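Local atomic coordinates of RavA (Legionella pneumophila str. Paris, PDB entry 6WO6), a protein that is an effector of Legionella pneumophila that probably acts inside the host cell during infection. Residues Asn101-Ile106 and Thr141-Asp146; Ala133-Leu138 and Ile201-Leu206; Ala256-Ile261 and Ala288-Glu293. The protein carries 2 engineered substitutions. All blocks are in the same frame, centred on the assembly; numbering follows the deposited sequence.

All three contacts are buried and join helical elements of one elongated, strand-free chain, but they differ in place and chemistry. Interactions 1 and 2 share helix 131-141: residues 133-138 give its body to interaction 2, near the centre of the chain, while Thr-141 closes it in interaction 1. The two also touch, Leu-138 packing against Pro-102 and Ile-106. Interaction 3 stands apart, its centre about 35 Å from that of interaction 2 and about 41 Å from that of interaction 1. Interaction 1, formed where helices start and stop, mixes an imidazole with hydroxyl and carbonyl groups; interactions 2 and 3 meet through hydrocarbon, with no hydrogen bond across.

Interaction 1. Residues Asn101-Ile106 and Thr141-Asp146; sequences NPHSMI and TTPAQD
The imidazole of His-103 is the centre of this contact, in which a helix start, with Asn-101 at the N-cap position and Pro-102 in the first turn, packs on the end of helix 131-141, where Thr-142 is the first residue to leave helical geometry. His-103 CG sits between the backbone N and the carbonyl carbon (chi1 64°), the crowded position, and the side chain slides past Thr-142 in the opposite direction. One ring face receives two CH-pi contacts, both offset toward the rim: Thr-142 CA lies 3.9 Å from the centroid of the His-103 ring and Pro-143 CD 3.6 Å from it. The pyrrolidine crosses the His-103 side chain at about a right angle; Pro-143 CD lies over the face, nearest to NE2.

The side chains of Thr-141 and His-103 cross obliquely. A weak hydrogen bond of 3.4 Å joins His-103 ND1 and Thr-141 OG1, and the same OG1 makes another weak one to Arg-137 O and sits against Pro-102 CD. Histidine suits the place because one flat group offers both a face for carbon and a nitrogen for a hydroxyl. The Thr-142 hydroxyl is beside His-103 CB but bonded to Leu-138 O, one turn back. Pro-102, lacking an N-H, fits a helix's first turn.

Helix 147-157 adds Val-150 against both His-103 and Thr-142, while Leu-138 of helix 131-141 packs on Pro-102, so this first turn touches both helices.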
# COMPACT_ATOMS: atom_id res chain seq x y z
N ASN A 101 2.96 -14.95 3.90
CA ASN A 101 3.00 -14.24 5.18
C ASN A 101 4.42 -13.80 5.49
O ASN A 101 5.14 -14.48 6.25
CB ASN A 101 2.42 -15.10 6.30
CG ASN A 101 0.97 -15.47 6.07
OD1 ASN A 101 0.21 -14.70 5.49
ND2 ASN A 101 0.58 -16.65 6.54
N PRO A 102 4.87 -12.67 4.93
CA PRO A 102 6.19 -12.15 5.32
C PRO A 102 6.21 -11.60 6.73
O PRO A 102 7.22 -11.72 7.45
CB PRO A 102 6.46 -11.06 4.27
CG PRO A 102 5.45 -11.29 3.18
CD PRO A 102 4.26 -11.89 3.85
N HIS A 103 5.10 -10.98 7.16
CA HIS A 103 4.99 -10.48 8.52
C HIS A 103 5.22 -11.60 9.53
O HIS A 103 5.75 -11.35 10.62
CB HIS A 103 3.62 -9.85 8.74
CG HIS A 103 2.49 -10.82 8.60
ND1 HIS A 103 1.95 -11.17 7.38
CD2 HIS A 103 1.79 -11.52 9.53
CE1 HIS A 103 0.98 -12.05 7.57
NE2 HIS A 103 0.86 -12.27 8.86
N SER A 104 4.82 -12.83 9.20
CA SER A 104 5.10 -13.96 10.08
C SER A 104 6.60 -14.14 10.25
O SER A 104 7.10 -14.27 11.37
CB SER A 104 4.46 -15.23 9.52
OG SER A 104 3.05 -15.20 9.64
N MET A 105 7.34 -14.14 9.14
CA MET A 105 8.79 -14.26 9.20
C MET A 105 9.40 -13.14 10.03
O MET A 105 10.37 -13.36 10.77
CB MET A 105 9.37 -14.28 7.79
CG MET A 105 10.82 -13.85 7.69
SD MET A 105 11.48 -14.10 6.03
CE MET A 105 10.03 -13.77 5.03
N ILE A 106 8.85 -11.93 9.94
CA ILE A 106 9.39 -10.82 10.72
C ILE A 106 9.05 -10.97 12.20
O ILE A 106 9.85 -10.60 13.07
CB ILE A 106 8.91 -9.48 10.14
CG1 ILE A 106 9.43 -9.33 8.71
CG2 ILE A 106 9.34 -8.31 11.02
CD1 ILE A 106 9.58 -7.90 8.25
N THR A 141 -0.22 -7.65 3.68
CA THR A 141 -0.40 -8.98 4.26
C THR A 141 -0.48 -9.01 5.78
O THR A 141 -0.96 -10.00 6.34
CB THR A 141 0.72 -9.92 3.80
OG1 THR A 141 1.95 -9.54 4.43
CG2 THR A 141 0.88 -9.86 2.29
N THR A 142 -0.02 -7.97 6.48
CA THR A 142 0.02 -8.01 7.94
C THR A 142 -1.38 -7.79 8.52
O THR A 142 -2.04 -6.82 8.16
CB THR A 142 0.96 -6.95 8.49
OG1 THR A 142 2.26 -7.10 7.89
CG2 THR A 142 1.08 -7.08 10.00
N PRO A 143 -1.84 -8.66 9.42
CA PRO A 143 -3.09 -8.38 10.14
C PRO A 143 -2.97 -7.13 10.99
O PRO A 143 -1.87 -6.66 11.31
CB PRO A 143 -3.29 -9.63 11.01
CG PRO A 143 -2.48 -10.69 10.34
CD PRO A 143 -1.30 -9.99 9.75
N ALA A 144 -4.13 -6.57 11.35
CA ALA A 144 -4.13 -5.32 12.10
C ALA A 144 -3.56 -5.49 13.50
O ALA A 144 -2.79 -4.65 13.97
CB ALA A 144 -5.55 -4.75 12.17
N GLN A 145 -3.91 -6.60 14.17
CA GLN A 145 -3.45 -6.82 15.54
C GLN A 145 -1.93 -6.80 15.62
O GLN A 145 -1.35 -6.17 16.51
CB GLN A 145 -3.99 -8.15 16.07
CG GLN A 145 -5.49 -8.35 15.87
CD GLN A 145 -5.83 -8.97 14.53
OE1 GLN A 145 -6.46 -8.34 13.68
NE2 GLN A 145 -5.41 -10.22 14.32
N ASP A 146 -1.27 -7.47 14.69
CA ASP A 146 0.19 -7.54 14.65
C ASP A 146 0.82 -6.29 14.05
O ASP A 146 2.05 -6.18 14.05
CB ASP A 146 0.63 -8.77 13.87
CG ASP A 146 -0.05 -10.04 14.35
OD1 ASP A 146 -0.22 -10.19 15.58
OD2 ASP A 146 -0.42 -10.87 13.50

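Interaction 2. Residues Ala133-Leu138 and Ile201-Leu206; sequences AIALRL and IEFASL
Leu-136 projects from helix 131-141 with CG anti to its backbone N (chi1 178°), and a chi2 of 83° spreads its two methyls over the short 3-10 turn 204-206. The contact is apolar packing of a helix on the turn that follows helix 197-202, near the centre of a strand-free helical chain. Both methyls touch Ser-205 CB, CD2 also comes near Ser-205 OG, and CD1 alone of the two meets Leu-206, 3.7 Å from Leu-206 CG. Leu-136 and Leu-206 run past each other in opposite directions, alongside rather than tip to tip, which lets two branched ends overlap. Leu-206 itself has CG anti to the carbonyl carbon and a nearly extended second torsion (chi2 -175°). Its CG and CD2 lie beside CD1 of Leu-136.

Phe-203 is the first residue to leave helical geometry after helix 197-202, and with CG anti to its own carbonyl carbon the ring is carried toward helix 131-141. Leu-136 CB lies in the plane of the ring at its edge, 4.0 Å from Phe-203 CD1, while the Ala-135 methyl comes within 3.6 Å of Phe-203 CE1. A small residue at 135 suits the approach of so large a ring to the helix backbone. The Leu-206 N to Phe-203 O bond, 3.0 Å long, closes the turn that presents both side chains to helix 131-141.

Helix 162-181 also borders the contact: Val-167 packs on Ala-135, and His-169 and Ala-170 on Phe-203. Helix 131-141 itself extends it at both ends, with Val-132 against Phe-203 and Ala-139 and Glu-140 against Leu-206.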
# COMPACT_ATOMS: atom_id res chain seq x y z
N ALA A 133 8.45 -1.14 -1.99
CA ALA A 133 7.82 -2.40 -2.35
C ALA A 133 7.59 -3.28 -1.12
O ALA A 133 6.50 -3.85 -0.94
CB ALA A 133 8.67 -3.14 -3.38
N ILE A 134 8.60 -3.39 -0.25
CA ILE A 134 8.48 -4.24 0.92
C ILE A 134 7.47 -3.65 1.90
O ILE A 134 6.69 -4.38 2.52
CB ILE A 134 9.85 -4.46 1.59
CG1 ILE A 134 10.81 -5.17 0.63
CG2 ILE A 134 9.71 -5.26 2.86
CD1 ILE A 134 12.21 -5.35 1.19
N ALA A 135 7.47 -2.33 2.06
CA ALA A 135 6.49 -1.70 2.94
C ALA A 135 5.07 -1.92 2.43
O ALA A 135 4.16 -2.21 3.22
CB ALA A 135 6.79 -0.21 3.09
N LEU A 136 4.87 -1.83 1.11
CA LEU A 136 3.56 -2.10 0.53
C LEU A 136 3.15 -3.54 0.78
O LEU A 136 2.00 -3.82 1.16
CB LEU A 136 3.59 -1.80 -0.96
CG LEU A 136 2.29 -2.09 -1.73
CD1 LEU A 136 1.31 -0.94 -1.59
CD2 LEU A 136 2.58 -2.39 -3.19
N ARG A 137 4.07 -4.49 0.58
CA ARG A 137 3.75 -5.89 0.79
C ARG A 137 3.37 -6.16 2.24
O ARG A 137 2.40 -6.88 2.53
CB ARG A 137 4.92 -6.77 0.37
CG ARG A 137 4.60 -8.25 0.31
CD ARG A 137 3.97 -8.63 -1.02
NE ARG A 137 3.35 -9.95 -0.98
CZ ARG A 137 4.03 -11.10 -1.01
NH1 ARG A 137 5.36 -11.08 -1.08
NH2 ARG A 137 3.39 -12.25 -0.97
N LEU A 138 4.13 -5.59 3.18
CA LEU A 138 3.84 -5.79 4.59
C LEU A 138 2.50 -5.17 4.97
O LEU A 138 1.73 -5.77 5.73
CB LEU A 138 4.97 -5.22 5.45
CG LEU A 138 6.33 -5.92 5.37
CD1 LEU A 138 7.32 -5.28 6.33
CD2 LEU A 138 6.19 -7.41 5.66
N ILE A 201 0.26 8.56 -2.48
CA ILE A 201 0.74 8.33 -3.84
C ILE A 201 1.77 7.20 -3.87
O ILE A 201 1.71 6.32 -4.73
CB ILE A 201 1.31 9.63 -4.43
CG1 ILE A 201 0.19 10.66 -4.63
CG2 ILE A 201 2.03 9.36 -5.75
CD1 ILE A 201 0.67 12.01 -5.10
N GLU A 202 2.71 7.21 -2.92
CA GLU A 202 3.75 6.19 -2.89
C GLU A 202 3.18 4.79 -2.73
O GLU A 202 3.75 3.82 -3.26
CB GLU A 202 4.74 6.47 -1.76
CG GLU A 202 6.00 7.22 -2.19
CD GLU A 202 6.96 7.46 -1.04
OE1 GLU A 202 6.60 7.13 0.12
OE2 GLU A 202 8.08 7.97 -1.28
N PHE A 203 2.06 4.65 -2.02
CA PHE A 203 1.45 3.36 -1.74
C PHE A 203 0.04 3.28 -2.32
O PHE A 203 -0.88 2.76 -1.69
CB PHE A 203 1.43 3.08 -0.24
CG PHE A 203 2.79 3.06 0.40
CD1 PHE A 203 3.62 1.96 0.26
CD2 PHE A 203 3.24 4.15 1.14
CE1 PHE A 203 4.88 1.94 0.85
CE2 PHE A 203 4.49 4.13 1.73
CZ PHE A 203 5.31 3.03 1.58
N ALA A 204 -0.13 3.79 -3.54
CA ALA A 204 -1.46 3.88 -4.15
C ALA A 204 -2.11 2.52 -4.35
O ALA A 204 -3.35 2.43 -4.38
CB ALA A 204 -1.38 4.62 -5.48
N SER A 205 -1.32 1.45 -4.49
CA SER A 205 -1.89 0.12 -4.66
C SER A 205 -2.79 -0.26 -3.49
O SER A 205 -3.73 -1.05 -3.66
CB SER A 205 -0.78 -0.92 -4.82
OG SER A 205 0.13 -0.54 -5.82
N LEU A 206 -2.54 0.31 -2.31
CA LEU A 206 -3.37 0.03 -1.14
C LEU A 206 -4.81 0.47 -1.33
O LEU A 206 -5.70 -0.03 -0.63
CB LEU A 206 -2.79 0.71 0.10
CG LEU A 206 -1.48 0.14 0.63
CD1 LEU A 206 -1.08 0.83 1.92
CD2 LEU A 206 -1.62 -1.36 0.84

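Interaction 3. Residues Ala256-Ile261 and Ala288-Glu293; sequences ALRRDI and AILFPE
NE of Arg-258 is held by a salt bridge to Glu-262 OE2, one turn on, and with two weak hydrogen bonds from NH1, to the backbone O atoms of Ala-222 and Leu-223 near the end of helix 214-224, the guanidinium has three partners. The arrangement is helix-on-helix packing in an all-helical fold: the long helix 246-265 lies beside the short helix 290-294, and Arg-258 stands at the border of their apolar seam. A long side chain suits that place, since its aliphatic root can pack while its charged end leaves the seam. CG is anti to the backbone N (chi1 159°), and Arg-258 CB lies 4.1 Å from Leu-290 CD1.

Leu-290 is the main apolar side chain of segment 288-293. Both its CB direction and its extended second torsion carry it toward the long helix, where CD1 touches Arg-258 CB and Leu-257 CD2. Leu-257 slides past it in the opposite direction, and the two meet as methyls, Leu-257 CD2 being 4.2 Å from Leu-290 CD1. Leucines suit both positions, because a branched apolar end packs between the helices and needs no polar partner.

One turn along, Ile-261 crosses Phe-291 obliquely. Cys-284 and Ile-324, from helices 281-286 and 311-327, pack against the same aromatic side chain. The backbone N of Phe-291 bonds to Ala-288 O, which also lies in the plane of the ring at its edge. Over one face stands the Ile-261 methyl, CD1 being 3.8 Å from the Phe-291 centroid and 20° off the ring normal, nearest to CZ.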
# COMPACT_ATOMS: atom_id res chain seq x y z
N ALA A 256 -22.42 16.58 -7.25
CA ALA A 256 -23.32 17.26 -8.18
C ALA A 256 -24.78 16.91 -7.90
O ALA A 256 -25.65 17.78 -7.96
CB ALA A 256 -22.96 16.90 -9.62
N LEU A 257 -25.06 15.64 -7.59
CA LEU A 257 -26.43 15.23 -7.31
C LEU A 257 -26.95 15.89 -6.04
O LEU A 257 -28.12 16.29 -5.98
CB LEU A 257 -26.52 13.71 -7.19
CG LEU A 257 -27.87 13.18 -6.71
CD1 LEU A 257 -28.97 13.55 -7.69
CD2 LEU A 257 -27.82 11.68 -6.48
N ARG A 258 -26.11 15.98 -5.01
CA ARG A 258 -26.53 16.69 -3.80
C ARG A 258 -26.82 18.16 -4.10
O ARG A 258 -27.80 18.72 -3.60
CB ARG A 258 -25.47 16.57 -2.71
CG ARG A 258 -25.58 17.65 -1.64
CD ARG A 258 -25.29 17.10 -0.26
NE ARG A 258 -25.23 18.17 0.73
CZ ARG A 258 -25.08 17.98 2.04
NH1 ARG A 258 -24.97 16.74 2.52
NH2 ARG A 258 -25.03 19.01 2.86
N ARG A 259 -25.98 18.80 -4.92
CA ARG A 259 -26.25 20.18 -5.31
C ARG A 259 -27.58 20.29 -6.04
O ARG A 259 -28.36 21.22 -5.81
CB ARG A 259 -25.12 20.72 -6.18
CG ARG A 259 -24.89 22.22 -6.03
CD ARG A 259 -24.25 22.83 -7.27
NE ARG A 259 -25.20 23.70 -7.97
CZ ARG A 259 -24.87 24.56 -8.93
NH1 ARG A 259 -23.60 24.68 -9.31
NH2 ARG A 259 -25.81 25.31 -9.50
N ASP A 260 -27.86 19.33 -6.94
CA ASP A 260 -29.12 19.32 -7.67
C ASP A 260 -30.30 19.19 -6.72
O ASP A 260 -31.30 19.92 -6.85
CB ASP A 260 -29.11 18.18 -8.69
CG ASP A 260 -30.15 18.34 -9.77
OD1 ASP A 260 -30.83 19.39 -9.81
OD2 ASP A 260 -30.29 17.41 -10.60
N ILE A 261 -30.21 18.28 -5.76
CA ILE A 261 -31.27 18.09 -4.78
C ILE A 261 -31.51 19.38 -4.01
O ILE A 261 -32.66 19.81 -3.82
CB ILE A 261 -30.93 16.94 -3.82
CG1 ILE A 261 -30.91 15.60 -4.57
CG2 ILE A 261 -31.91 16.88 -2.67
CD1 ILE A 261 -30.52 14.43 -3.69
N ALA A 288 -28.79 6.79 -3.16
CA ALA A 288 -30.07 6.93 -2.48
C ALA A 288 -29.90 7.40 -1.04
O ALA A 288 -30.79 8.06 -0.49
CB ALA A 288 -30.83 5.61 -2.52
N ILE A 289 -28.75 7.09 -0.42
CA ILE A 289 -28.49 7.47 0.97
C ILE A 289 -28.64 8.97 1.18
O ILE A 289 -28.88 9.42 2.30
CB ILE A 289 -27.09 6.97 1.39
CG1 ILE A 289 -26.92 7.06 2.91
CG2 ILE A 289 -26.01 7.77 0.69
CD1 ILE A 289 -25.57 6.60 3.39
N LEU A 290 -28.51 9.76 0.11
CA LEU A 290 -28.61 11.21 0.24
C LEU A 290 -30.03 11.66 0.59
O LEU A 290 -30.19 12.70 1.23
CB LEU A 290 -28.16 11.88 -1.05
CG LEU A 290 -26.66 12.02 -1.28
CD1 LEU A 290 -26.38 12.53 -2.68
CD2 LEU A 290 -26.09 12.97 -0.25
N PHE A 291 -31.05 10.89 0.20
CA PHE A 291 -32.40 11.46 0.15
C PHE A 291 -33.12 11.56 1.50
O PHE A 291 -33.70 12.61 1.78
CB PHE A 291 -33.25 10.67 -0.85
CG PHE A 291 -32.94 11.00 -2.28
CD1 PHE A 291 -31.86 10.40 -2.92
CD2 PHE A 291 -33.70 11.92 -2.97
CE1 PHE A 291 -31.56 10.71 -4.23
CE2 PHE A 291 -33.41 12.23 -4.28
CZ PHE A 291 -32.34 11.63 -4.92
N PRO A 292 -33.13 10.52 2.35
CA PRO A 292 -33.87 10.65 3.62
C PRO A 292 -33.41 11.82 4.48
O PRO A 292 -34.25 12.50 5.08
CB PRO A 292 -33.62 9.30 4.31
CG PRO A 292 -33.39 8.36 3.19
CD PRO A 292 -32.61 9.15 2.17
N GLU A 293 -32.10 12.08 4.55
CA GLU A 293 -31.61 13.20 5.34
C GLU A 293 -32.01 14.53 4.73
O GLU A 293 -32.62 15.38 5.39
CB GLU A 293 -30.09 13.11 5.48
CG GLU A 293 -29.60 12.84 6.89
CD GLU A 293 -29.32 11.37 7.14
OE1 GLU A 293 -28.83 11.03 8.24
OE2 GLU A 293 -29.58 10.55 6.23